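Local coordinates for protein glutamine synthetase (Helicobacter pylori, PDB 5ZLI) that is a type I-beta glutamine synthetase, a twelve-chain assembly whose subunits each join a beta-Grasp domain to a larger catalytic domain, at residues G137-F142 against G277-V282. Residues are numbered along the deposited sequence; the frame is centred on the assembly and turned at random.
Sequences GAENEF and GMHTHV
Glu139 faces two histidines of the neighbouring strand with its two carboxylate oxygens. Glu139 OE1 lies at the edge of the His279 ring, in its plane and 3.4 Å from His279 CD2, with carboxylate and ring 82° apart. Glu139 OE2 is 3.1 Å from His281 NE2. The Glu139 chain runs extended beyond CG (chi2 165°), which reaches the carboxylate out so that one oxygen approaches each ring. Glu230 brings a like charge close to Glu139 OE1, and Glu367 makes a weak hydrogen bond to His281 NE2. Where strand 133-145 is interrupted, after Asn140, Glu141 OE1 accepts the N-H of Gly277 N at 3.2 Å from above the carboxylate plane, and Glu141 N returns a bond to Gly277 O. On the other face, Asn140 and Met278 run side by side, Asn140 OD1 3.3 Å from Met278 CG, while Ser373 hydrogen-bonds that oxygen; Ala138 CB also touches Met278 CG at 3.8 Å. Antiparallel register is set by the hydrogen-bonded pairs Gly137–His281 and Glu139–His279, the latter with Glu139 N to His279 O at 2.8 Å, the return bond from His279 N being weak. Helix 238-258 covers the Ala138 and Asn140 side; the acid-and-histidine face is consistent with the active-site side of the glutamine synthetase catalytic-domain sheet.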
loop_
_atom_site.group_PDB
_atom_site.type_symbol
_atom_site.label_atom_id
_atom_site.label_comp_id
_atom_site.label_asym_id
_atom_site.label_seq_id
_atom_site.Cartn_x
_atom_site.Cartn_y
_atom_site.Cartn_z
ATOM N N GLY B 137 -22.151 21.705 48.008
ATOM C CA GLY B 137 -21.368 22.250 46.920
ATOM C C GLY B 137 -20.323 21.286 46.393
ATOM O O GLY B 137 -19.286 21.093 47.027
ATOM N N ALA B 138 -20.558 20.722 45.211
ATOM C CA ALA B 138 -19.727 19.659 44.655
ATOM C C ALA B 138 -18.711 20.209 43.653
ATOM O O ALA B 138 -19.019 21.102 42.853
ATOM C CB ALA B 138 -20.590 18.590 43.969
ATOM N N GLU B 139 -17.487 19.683 43.717
ATOM C CA GLU B 139 -16.471 19.914 42.696
ATOM C C GLU B 139 -16.329 18.594 41.944
ATOM O O GLU B 139 -15.726 17.645 42.467
ATOM C CB GLU B 139 -15.135 20.296 43.325
ATOM C CG GLU B 139 -15.178 21.352 44.427
ATOM C CD GLU B 139 -13.866 21.378 45.233
ATOM O OE1 GLU B 139 -12.970 20.564 44.921
ATOM O OE2 GLU B 139 -13.737 22.181 46.187
ATOM N N ASN B 140 -16.839 18.528 40.710
ATOM C CA ASN B 140 -16.739 17.296 39.917
ATOM C C ASN B 140 -15.581 17.426 38.939
ATOM O O ASN B 140 -15.735 17.928 37.824
ATOM C CB ASN B 140 -18.020 16.980 39.158
ATOM C CG ASN B 140 -19.176 16.674 40.062
ATOM O OD1 ASN B 140 -19.398 15.519 40.428
ATOM N ND2 ASN B 140 -19.950 17.707 40.404
ATOM N N GLU B 141 -14.417 16.934 39.357
ATOM C CA GLU B 141 -13.295 16.781 38.439
ATOM C C GLU B 141 -13.662 15.799 37.329
ATOM O O GLU B 141 -14.378 14.814 37.556
ATOM C CB GLU B 141 -12.034 16.318 39.187
ATOM C CG GLU B 141 -11.628 17.259 40.338
ATOM C CD GLU B 141 -10.402 16.805 41.159
ATOM O OE1 GLU B 141 -10.150 15.584 41.254
ATOM O OE2 GLU B 141 -9.745 17.674 41.789
ATOM N N PHE B 142 -13.159 16.082 36.126
ATOM C CA PHE B 142 -13.472 15.315 34.933
ATOM C C PHE B 142 -12.267 15.273 34.013
ATOM O O PHE B 142 -11.201 15.792 34.319
ATOM C CB PHE B 142 -14.646 15.906 34.186
ATOM C CG PHE B 142 -14.412 17.311 33.730
ATOM C CD1 PHE B 142 -13.702 17.570 32.581
ATOM C CD2 PHE B 142 -14.941 18.367 34.447
ATOM C CE1 PHE B 142 -13.496 18.870 32.166
ATOM C CE2 PHE B 142 -14.763 19.632 34.036
ATOM C CZ PHE B 142 -14.024 19.900 32.884
ATOM N N GLY B 277 -12.372 13.338 41.672
ATOM C CA GLY B 277 -13.164 13.299 42.874
ATOM C C GLY B 277 -14.440 14.077 42.698
ATOM O O GLY B 277 -14.569 14.855 41.744
ATOM N N MET B 278 -15.416 13.828 43.569
ATOM C CA MET B 278 -16.507 14.769 43.793
ATOM C C MET B 278 -16.303 15.282 45.212
ATOM O O MET B 278 -16.873 14.772 46.171
ATOM C CB MET B 278 -17.901 14.147 43.580
ATOM C CG MET B 278 -19.049 15.159 43.659
ATOM S SD MET B 278 -20.711 14.462 43.460
ATOM C CE MET B 278 -20.792 13.420 44.922
ATOM N N HIS B 279 -15.410 16.262 45.340
ATOM C CA HIS B 279 -15.189 16.972 46.589
ATOM C C HIS B 279 -16.463 17.730 46.958
ATOM O O HIS B 279 -16.853 18.703 46.302
ATOM C CB HIS B 279 -13.981 17.892 46.439
ATOM C CG HIS B 279 -12.717 17.156 46.135
ATOM N ND1 HIS B 279 -12.510 15.850 46.529
ATOM C CD2 HIS B 279 -11.622 17.512 45.423
ATOM C CE1 HIS B 279 -11.326 15.445 46.105
ATOM N NE2 HIS B 279 -10.771 16.432 45.425
ATOM N N THR B 280 -17.138 17.244 47.988
ATOM C CA THR B 280 -18.460 17.712 48.384
ATOM C C THR B 280 -18.327 18.545 49.656
ATOM O O THR B 280 -17.704 18.108 50.628
ATOM C CB THR B 280 -19.408 16.512 48.561
ATOM O OG1 THR B 280 -18.639 15.348 48.843
ATOM C CG2 THR B 280 -20.145 16.217 47.292
ATOM N N HIS B 281 -18.867 19.755 49.627
ATOM C CA HIS B 281 -18.810 20.687 50.743
ATOM C C HIS B 281 -20.184 20.790 51.402
ATOM O O HIS B 281 -21.178 21.062 50.715
ATOM C CB HIS B 281 -18.352 22.079 50.263
ATOM C CG HIS B 281 -16.921 22.154 49.800
ATOM N ND1 HIS B 281 -16.151 23.291 49.965
ATOM C CD2 HIS B 281 -16.123 21.251 49.177
ATOM C CE1 HIS B 281 -14.942 23.084 49.471
ATOM N NE2 HIS B 281 -14.897 21.853 48.989
ATOM N N VAL B 282 -20.251 20.598 52.730
ATOM C CA VAL B 282 -21.541 20.678 53.420
ATOM C C VAL B 282 -21.564 21.815 54.445
ATOM O O VAL B 282 -20.553 22.140 55.073
ATOM C CB VAL B 282 -21.907 19.337 54.112
ATOM C CG1 VAL B 282 -21.915 18.194 53.123
ATOM C CG2 VAL B 282 -20.942 19.059 55.240
#